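Local coordinates for Iron(III) ABC transporter, periplasmic iron-compound-binding protein (PDB 5GGY) that probably binds iron(III) complexed by hydroxamate siderophores such as Desferal in the periplasm and hands them to an ABC transporter for import, at residues Tyr176-Leu189 / Ser257-Ile271. Residues are numbered along the deposited sequence; the frame is centred on the assembly and turned at random.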
ATOM      1  N   TYR A 176       7.062 -21.958   0.762  1.00 17.07           N
ATOM      2  CA  TYR A 176       6.951 -20.599   1.283  1.00 16.28           C
ATOM      3  C   TYR A 176       5.770 -20.473   2.237  1.00 16.29           C
ATOM      4  O   TYR A 176       4.645 -20.844   1.906  1.00 16.78           O
ATOM      5  CB  TYR A 176       6.850 -19.588   0.137  1.00 15.66           C
ATOM      6  CG  TYR A 176       8.194 -19.350  -0.507  1.00 24.81           C
ATOM      7  CD1 TYR A 176       9.109 -18.471   0.060  1.00 22.28           C
ATOM      8  CD2 TYR A 176       8.566 -20.035  -1.656  1.00 22.20           C
ATOM      9  CE1 TYR A 176      10.345 -18.264  -0.512  1.00 28.04           C
ATOM     10  CE2 TYR A 176       9.801 -19.833  -2.235  1.00 25.88           C
ATOM     11  CZ  TYR A 176      10.685 -18.949  -1.659  1.00 31.44           C
ATOM     12  OH  TYR A 176      11.918 -18.745  -2.230  1.00 38.50           O
ATOM     13  N   THR A 177       6.048 -19.948   3.426  1.00 17.89           N
ATOM     14  CA  THR A 177       5.096 -19.966   4.527  1.00 26.87           C
ATOM     15  C   THR A 177       4.247 -18.697   4.613  1.00 35.33           C
ATOM     16  O   THR A 177       4.323 -17.826   3.749  1.00 40.16           O
ATOM     17  CB  THR A 177       5.824 -20.170   5.868  1.00 32.99           C
ATOM     18  OG1 THR A 177       6.603 -19.009   6.179  1.00 26.51           O
ATOM     19  CG2 THR A 177       6.744 -21.383   5.794  1.00 17.29           C
ATOM     20  N   GLU A 178       3.449 -18.609   5.674  1.00 45.67           N
ATOM     21  CA  GLU A 178       2.465 -17.539   5.841  1.00 43.03           C
ATOM     22  C   GLU A 178       3.097 -16.151   5.914  1.00 38.17           C
ATOM     23  O   GLU A 178       2.521 -15.174   5.436  1.00 34.12           O
ATOM     24  CB  GLU A 178       1.629 -17.788   7.099  1.00 50.33           C
ATOM     25  CG  GLU A 178       0.512 -16.785   7.317  1.00 58.79           C
ATOM     26  CD  GLU A 178      -0.225 -17.004   8.624  1.00 64.35           C
ATOM     27  OE1 GLU A 178      -1.244 -16.318   8.854  1.00 63.06           O
ATOM     28  OE2 GLU A 178       0.214 -17.862   9.419  1.00 65.13           O
ATOM     29  N   ASN A 179       4.283 -16.069   6.505  1.00 26.45           N
ATOM     30  CA  ASN A 179       4.954 -14.789   6.689  1.00 25.05           C
ATOM     31  C   ASN A 179       5.915 -14.451   5.553  1.00 26.79           C
ATOM     32  O   ASN A 179       6.682 -13.494   5.645  1.00 18.07           O
ATOM     33  CB  ASN A 179       5.709 -14.780   8.018  1.00 25.31           C
ATOM     34  CG  ASN A 179       6.777 -15.851   8.084  1.00 31.49           C
ATOM     35  OD1 ASN A 179       6.678 -16.884   7.422  1.00 35.36           O
ATOM     36  ND2 ASN A 179       7.810 -15.610   8.884  1.00 31.63           N
ATOM     37  N   SER A 180       5.873 -15.239   4.484  1.00 35.65           N
ATOM     38  CA  SER A 180       6.765 -15.024   3.350  1.00 30.21           C
ATOM     39  C   SER A 180       6.213 -13.968   2.398  1.00 26.22           C
ATOM     40  O   SER A 180       5.056 -13.564   2.500  1.00 26.08           O
ATOM     41  CB  SER A 180       6.999 -16.333   2.593  1.00 29.74           C
ATOM     42  OG  SER A 180       5.802 -16.802   2.000  1.00 28.94           O
ATOM     43  N   THR A 181       7.056 -13.522   1.474  1.00 22.84           N
ATOM     44  CA  THR A 181       6.642 -12.560   0.457  1.00 15.86           C
ATOM     45  C   THR A 181       5.823 -13.177  -0.692  1.00 25.50           C
ATOM     46  O   THR A 181       4.943 -12.506  -1.233  1.00 27.18           O
ATOM     47  CB  THR A 181       7.861 -11.806  -0.137  1.00 17.45           C
ATOM     48  OG1 THR A 181       8.851 -12.738  -0.582  1.00 17.56           O
ATOM     49  CG2 THR A 181       8.474 -10.884   0.907  1.00 20.86           C
ATOM     50  N   PRO A 182       6.100 -14.442  -1.080  1.00 22.69           N
ATOM     51  CA  PRO A 182       5.192 -14.982  -2.101  1.00 22.48           C
ATOM     52  C   PRO A 182       3.775 -15.204  -1.572  1.00 23.78           C
ATOM     53  O   PRO A 182       2.812 -15.071  -2.327  1.00 23.10           O
ATOM     54  CB  PRO A 182       5.843 -16.313  -2.483  1.00 14.02           C
ATOM     55  CG  PRO A 182       7.277 -16.148  -2.133  1.00 13.90           C
ATOM     56  CD  PRO A 182       7.272 -15.318  -0.891  1.00 17.37           C
ATOM     57  N   GLN A 183       3.659 -15.538  -0.291  1.00 23.57           N
ATOM     58  CA  GLN A 183       2.356 -15.700   0.347  1.00 27.15           C
ATOM     59  C   GLN A 183       1.555 -14.404   0.273  1.00 28.90           C
ATOM     60  O   GLN A 183       0.360 -14.411  -0.025  1.00 21.20           O
ATOM     61  CB  GLN A 183       2.522 -16.139   1.803  1.00 31.29           C
ATOM     62  CG  GLN A 183       1.234 -16.127   2.612  1.00 33.87           C
ATOM     63  CD  GLN A 183       0.260 -17.215   2.201  1.00 42.22           C
ATOM     64  OE1 GLN A 183       0.606 -18.131   1.454  1.00 43.92           O
ATOM     65  NE2 GLN A 183      -0.971 -17.121   2.691  1.00 57.21           N
ATOM     66  N   TYR A 184       2.230 -13.292   0.548  1.00 34.17           N
ATOM     67  CA  TYR A 184       1.630 -11.969   0.456  1.00 23.38           C
ATOM     68  C   TYR A 184       1.175 -11.695  -0.971  1.00 24.13           C
ATOM     69  O   TYR A 184       0.095 -11.151  -1.201  1.00 26.74           O
ATOM     70  CB  TYR A 184       2.630 -10.907   0.922  1.00 20.54           C
ATOM     71  CG  TYR A 184       2.263  -9.479   0.569  1.00 22.52           C
ATOM     72  CD1 TYR A 184       2.680  -8.903  -0.629  1.00 19.23           C
ATOM     73  CD2 TYR A 184       1.534  -8.694   1.450  1.00 24.10           C
ATOM     74  CE1 TYR A 184       2.354  -7.600  -0.947  1.00 19.99           C
ATOM     75  CE2 TYR A 184       1.206  -7.390   1.142  1.00 25.82           C
ATOM     76  CZ  TYR A 184       1.621  -6.847  -0.057  1.00 24.39           C
ATOM     77  OH  TYR A 184       1.296  -5.547  -0.371  1.00 28.78           O
ATOM     78  N   VAL A 185       2.019 -12.077  -1.922  1.00 26.33           N
ATOM     79  CA  VAL A 185       1.720 -11.917  -3.338  1.00 18.86           C
ATOM     80  C   VAL A 185       0.482 -12.721  -3.741  1.00 29.82           C
ATOM     81  O   VAL A 185      -0.395 -12.214  -4.447  1.00 33.55           O
ATOM     82  CB  VAL A 185       2.923 -12.340  -4.206  1.00 19.39           C
ATOM     83  CG1 VAL A 185       2.495 -12.623  -5.637  1.00 23.38           C
ATOM     84  CG2 VAL A 185       4.020 -11.276  -4.155  1.00 14.90           C
ATOM     85  N   LEU A 186       0.414 -13.969  -3.285  1.00 36.19           N
ATOM     86  CA  LEU A 186      -0.733 -14.834  -3.557  1.00 31.12           C
ATOM     87  C   LEU A 186      -2.030 -14.242  -3.013  1.00 23.33           C
ATOM     88  O   LEU A 186      -3.032 -14.175  -3.724  1.00 20.46           O
ATOM     89  CB  LEU A 186      -0.509 -16.226  -2.961  1.00 25.06           C
ATOM     90  CG  LEU A 186       0.626 -17.070  -3.543  1.00 27.94           C
ATOM     91  CD1 LEU A 186       0.723 -18.410  -2.828  1.00 22.15           C
ATOM     92  CD2 LEU A 186       0.432 -17.269  -5.036  1.00 34.77           C
ATOM     93  N   GLU A 187      -2.008 -13.817  -1.752  1.00 20.14           N
ATOM     94  CA  GLU A 187      -3.185 -13.224  -1.122  1.00 28.65           C
ATOM     95  C   GLU A 187      -3.612 -11.944  -1.834  1.00 32.43           C
ATOM     96  O   GLU A 187      -4.800 -11.698  -2.039  1.00 41.23           O
ATOM     97  CB  GLU A 187      -2.916 -12.931   0.356  1.00 22.85           C
ATOM     98  CG  GLU A 187      -2.620 -14.156   1.203  1.00 27.81           C
ATOM     99  CD  GLU A 187      -2.235 -13.785   2.620  1.00 34.21           C
ATOM    100  OE1 GLU A 187      -2.288 -12.582   2.949  1.00 40.81           O
ATOM    101  OE2 GLU A 187      -1.878 -14.689   3.404  1.00 44.28           O
ATOM    102  N   GLN A 188      -2.629 -11.135  -2.210  1.00 26.10           N
ATOM    103  CA  GLN A 188      -2.881  -9.878  -2.900  1.00 29.81           C
ATOM    104  C   GLN A 188      -3.378 -10.118  -4.326  1.00 31.15           C
ATOM    105  O   GLN A 188      -3.944  -9.222  -4.956  1.00 33.52           O
ATOM    106  CB  GLN A 188      -1.609  -9.027  -2.919  1.00 34.73           C
ATOM    107  CG  GLN A 188      -1.847  -7.535  -2.995  1.00 43.80           C
ATOM    108  CD  GLN A 188      -2.305  -6.942  -1.677  1.00 47.86           C
ATOM    109  OE1 GLN A 188      -3.486  -7.003  -1.333  1.00 51.99           O
ATOM    110  NE2 GLN A 188      -1.372  -6.359  -0.934  1.00 48.50           N
ATOM    111  N   LEU A 189      -3.162 -11.328  -4.830  1.00 35.13           N
ATOM    112  CA  LEU A 189      -3.561 -11.673  -6.190  1.00 37.59           C
ATOM    113  C   LEU A 189      -4.925 -12.352  -6.213  1.00 36.38           C
ATOM    114  O   LEU A 189      -5.430 -12.714  -7.275  1.00 31.60           O
ATOM    115  CB  LEU A 189      -2.513 -12.579  -6.836  1.00 36.79           C
ATOM    116  CG  LEU A 189      -2.004 -12.168  -8.216  1.00 28.19           C
ATOM    117  CD1 LEU A 189      -1.642 -10.696  -8.222  1.00 19.96           C
ATOM    118  CD2 LEU A 189      -0.803 -13.017  -8.591  1.00 21.25           C
ATOM    119  N   SER A 257      12.874 -14.072  -3.789  1.00  9.72           N
ATOM    120  CA  SER A 257      11.811 -14.260  -2.812  1.00 25.64           C
ATOM    121  C   SER A 257      12.210 -13.739  -1.437  1.00 23.36           C
ATOM    122  O   SER A 257      11.492 -13.934  -0.457  1.00 23.75           O
ATOM    123  CB  SER A 257      11.432 -15.738  -2.718  1.00 17.13           C
ATOM    124  OG  SER A 257      11.176 -16.286  -4.001  1.00 20.41           O
ATOM    125  N   TYR A 258      13.361 -13.080  -1.375  1.00 24.79           N
ATOM    126  CA  TYR A 258      13.833 -12.474  -0.138  1.00 23.13           C
ATOM    127  C   TYR A 258      14.295 -11.042  -0.393  1.00 26.84           C
ATOM    128  O   TYR A 258      15.373 -10.639   0.045  1.00 27.47           O
ATOM    129  CB  TYR A 258      14.967 -13.302   0.468  1.00 16.82           C
ATOM    130  CG  TYR A 258      14.744 -14.796   0.361  1.00 23.81           C
ATOM    131  CD1 TYR A 258      15.314 -15.529  -0.673  1.00 23.55           C
ATOM    132  CD2 TYR A 258      13.955 -15.469   1.284  1.00 26.61           C
ATOM    133  CE1 TYR A 258      15.113 -16.887  -0.779  1.00 28.99           C
ATOM    134  CE2 TYR A 258      13.747 -16.833   1.186  1.00 26.53           C
ATOM    135  CZ  TYR A 258      14.329 -17.537   0.151  1.00 28.88           C
ATOM    136  OH  TYR A 258      14.131 -18.895   0.038  1.00 32.55           O
ATOM    137  N   GLY A 259      13.473 -10.279  -1.105  1.00 20.35           N
ATOM    138  CA  GLY A 259      13.847  -8.940  -1.519  1.00 22.56           C
ATOM    139  C   GLY A 259      13.086  -7.827  -0.824  1.00 14.92           C
ATOM    140  O   GLY A 259      12.610  -7.989   0.300  1.00 14.48           O
ATOM    141  N   GLY A 260      12.973  -6.690  -1.503  1.00 17.44           N
ATOM    142  CA  GLY A 260      12.327  -5.517  -0.940  1.00 14.72           C
ATOM    143  C   GLY A 260      10.890  -5.326  -1.382  1.00 17.48           C
ATOM    144  O   GLY A 260      10.199  -6.284  -1.732  1.00 15.10           O
ATOM    145  N   ALA A 261      10.444  -4.072  -1.369  1.00 27.50           N
ATOM    146  CA  ALA A 261       9.059  -3.729  -1.678  1.00 22.83           C
ATOM    147  C   ALA A 261       8.677  -4.048  -3.119  1.00 23.22           C
ATOM    148  O   ALA A 261       7.595  -4.570  -3.376  1.00 25.83           O
ATOM    149  CB  ALA A 261       8.807  -2.254  -1.395  1.00 26.07           C
ATOM    150  N   MET A 262       9.562  -3.731  -4.057  1.00 18.72           N
ATOM    151  CA  MET A 262       9.244  -3.886  -5.473  1.00 22.27           C
ATOM    152  C   MET A 262       9.378  -5.331  -5.942  1.00 22.18           C
ATOM    153  O   MET A 262       8.893  -5.682  -7.020  1.00 25.51           O
ATOM    154  CB  MET A 262      10.126  -2.966  -6.322  1.00 29.77           C
ATOM    155  CG  MET A 262       9.783  -1.483  -6.189  1.00 31.32           C
ATOM    156  SD  MET A 262       8.086  -1.074  -6.651  1.00 25.07           S
ATOM    157  CE  MET A 262       7.339  -0.845  -5.041  1.00 16.60           C
ATOM    158  N   SER A 263      10.025  -6.165  -5.131  1.00 21.94           N
ATOM    159  CA  SER A 263      10.107  -7.593  -5.417  1.00 22.56           C
ATOM    160  C   SER A 263       8.721  -8.221  -5.313  1.00 18.89           C
ATOM    161  O   SER A 263       8.461  -9.272  -5.894  1.00 23.76           O
ATOM    162  CB  SER A 263      11.078  -8.293  -4.463  1.00 16.57           C
ATOM    163  OG  SER A 263      10.535  -8.371  -3.156  1.00 20.75           O
ATOM    164  N   LEU A 264       7.842  -7.568  -4.560  1.00 21.55           N
ATOM    165  CA  LEU A 264       6.456  -7.999  -4.436  1.00 31.48           C
ATOM    166  C   LEU A 264       5.727  -7.809  -5.762  1.00 24.61           C
ATOM    167  O   LEU A 264       4.928  -8.653  -6.172  1.00 31.33           O
ATOM    168  CB  LEU A 264       5.748  -7.222  -3.323  1.00 35.34           C
ATOM    169  CG  LEU A 264       6.430  -7.237  -1.952  1.00 27.94           C
ATOM    170  CD1 LEU A 264       5.719  -6.299  -0.989  1.00 17.66           C
ATOM    171  CD2 LEU A 264       6.483  -8.650  -1.392  1.00 16.34           C
ATOM    172  N   ARG A 265       6.013  -6.692  -6.428  1.00 25.97           N
ATOM    173  CA  ARG A 265       5.427  -6.399  -7.730  1.00 27.77           C
ATOM    174  C   ARG A 265       5.947  -7.358  -8.795  1.00 31.51           C
ATOM    175  O   ARG A 265       5.179  -7.863  -9.613  1.00 37.99           O
ATOM    176  CB  ARG A 265       5.726  -4.957  -8.148  1.00 22.82           C
ATOM    177  CG  ARG A 265       5.156  -4.575  -9.510  1.00 31.05           C
ATOM    178  CD  ARG A 265       5.882  -3.379 -10.120  1.00 33.18           C
ATOM    179  NE  ARG A 265       5.492  -3.161 -11.511  1.00 35.82           N
ATOM    180  CZ  ARG A 265       4.663  -2.205 -11.920  1.00 36.57           C
ATOM    181  NH1 ARG A 265       4.133  -1.359 -11.048  1.00 38.79           N
ATOM    182  NH2 ARG A 265       4.366  -2.091 -13.207  1.00 40.19           N
ATOM    183  N   TYR A 266       7.255  -7.594  -8.782  1.00 30.08           N
ATOM    184  CA  TYR A 266       7.890  -8.491  -9.741  1.00 26.08           C
ATOM    185  C   TYR A 266       7.401  -9.921  -9.562  1.00 30.38           C
ATOM    186  O   TYR A 266       7.112 -10.616 -10.537  1.00 25.97           O
ATOM    187  CB  TYR A 266       9.412  -8.439  -9.596  1.00 28.46           C
ATOM    188  CG  TYR A 266      10.002  -7.060  -9.794  1.00 30.26           C
ATOM    189  CD1 TYR A 266      11.052  -6.612  -9.003  1.00 31.81           C
ATOM    190  CD2 TYR A 266       9.512  -6.209 -10.776  1.00 25.80           C
ATOM    191  CE1 TYR A 266      11.595  -5.357  -9.180  1.00 27.87           C
ATOM    192  CE2 TYR A 266      10.052  -4.948 -10.962  1.00 20.56           C
ATOM    193  CZ  TYR A 266      11.093  -4.529 -10.160  1.00 21.61           C
ATOM    194  OH  TYR A 266      11.630  -3.277 -10.343  1.00 32.88           O
ATOM    195  N   SER A 267       7.311 -10.354  -8.308  1.00 30.89           N
ATOM    196  CA  SER A 267       6.805 -11.685  -7.997  1.00 18.87           C
ATOM    197  C   SER A 267       5.381 -11.854  -8.515  1.00 14.99           C
ATOM    198  O   SER A 267       5.048 -12.869  -9.126  1.00 30.35           O
ATOM    199  CB  SER A 267       6.843 -11.943  -6.487  1.00 21.30           C
ATOM    200  OG  SER A 267       8.163 -11.886  -5.975  1.00 28.43           O
ATOM    201  N   ALA A 268       4.552 -10.844  -8.270  1.00 15.39           N
ATOM    202  CA  ALA A 268       3.153 -10.869  -8.682  1.00 24.23           C
ATOM    203  C   ALA A 268       3.002 -11.027 -10.190  1.00 20.17           C
ATOM    204  O   ALA A 268       2.144 -11.775 -10.654  1.00 29.21           O
ATOM    205  CB  ALA A 268       2.447  -9.610  -8.214  1.00 16.58           C
ATOM    206  N   GLU A 269       3.840 -10.322 -10.945  1.00 21.45           N
ATOM    207  CA  GLU A 269       3.795 -10.368 -12.402  1.00 26.91           C
ATOM    208  C   GLU A 269       4.323 -11.694 -12.943  1.00 28.55           C
ATOM    209  O   GLU A 269       3.761 -12.259 -13.882  1.00 31.57           O
ATOM    210  CB  GLU A 269       4.589  -9.201 -12.997  1.00 33.44           C
ATOM    211  CG  GLU A 269       4.005  -7.830 -12.676  1.00 51.46           C
ATOM    212  CD  GLU A 269       4.764  -6.698 -13.340  1.00 55.93           C
ATOM    213  OE1 GLU A 269       6.000  -6.809 -13.472  1.00 58.12           O
ATOM    214  OE2 GLU A 269       4.124  -5.699 -13.732  1.00 54.22           O
ATOM    215  N   ALA A 270       5.404 -12.185 -12.345  1.00 21.32           N
ATOM    216  CA  ALA A 270       6.026 -13.429 -12.782  1.00 22.03           C
ATOM    217  C   ALA A 270       5.143 -14.622 -12.444  1.00 24.70           C
ATOM    218  O   ALA A 270       4.989 -15.542 -13.248  1.00 26.58           O
ATOM    219  CB  ALA A 270       7.397 -13.585 -12.151  1.00 22.04           C
ATOM    220  N   ILE A 271       4.563 -14.596 -11.249  1.00 18.02           N
ATOM    221  CA  ILE A 271       3.647 -15.643 -10.812  1.00 24.38           C
ATOM    222  C   ILE A 271       2.392 -15.660 -11.682  1.00 33.21           C
ATOM    223  O   ILE A 271       1.951 -16.724 -12.119  1.00 36.71           O
ATOM    224  CB  ILE A 271       3.259 -15.464  -9.330  1.00 25.62           C
ATOM    225  CG1 ILE A 271       4.419 -15.901  -8.425  1.00 30.80           C
ATOM    226  CG2 ILE A 271       1.999 -16.247  -8.998  1.00 21.53           C
ATOM    227  CD1 ILE A 271       4.173 -15.663  -6.947  1.00 21.69           C
TER
HETATM  228  O   HOH W   1       9.811 -14.858   1.546  1.00 13.34           O
HETATM  229  O   HOH W   2      10.985 -10.934  -2.224  1.00 18.66           O
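Val185 is the knob of a knobs-into-holes contact, set among Leu264, Ser267, Ala268 and Ile271 where helices 181-188 and 262-271 cross at -61°, their axes 9.3 Å apart at closest approach. With CG1 anti to the backbone N (chi1 161°), that branch lies over Ala268 CA at 3.6 Å and meets Ile271 CD1 tip to tip, while CG2 rests on Ser267 CB. Toward the start of each helix, Leu264 straddles two partners: its CD2 packs on Thr181 CB (3.7 Å) and its CD1 on Tyr184 CE1 (3.6 Å), crossing both side chains at about a right angle. Leu189 closes the far end against Ala268 and Ile271.

In this class of siderophore-binding proteins two lobes are joined by a long helix, here 130-154. The contact packs the chain's last helix against the helix following strand 172-176; Phe144 of the connecting helix touches Ala268 and Gln188.

Polar links gather at the 257-260 loop. One water accepts from Thr181 N and donates to Ser257 O (2.8 Å); a second accepts from Gly259 N, donates to Ser263 OG and lies 3.2 Å from Thr181 OG1. Ser257 OG and Tyr176 OH, 3.1 Å apart, make at most a weak bond, but Arg166 holds both through hydrogen bonds, from NH1 and NE respectively.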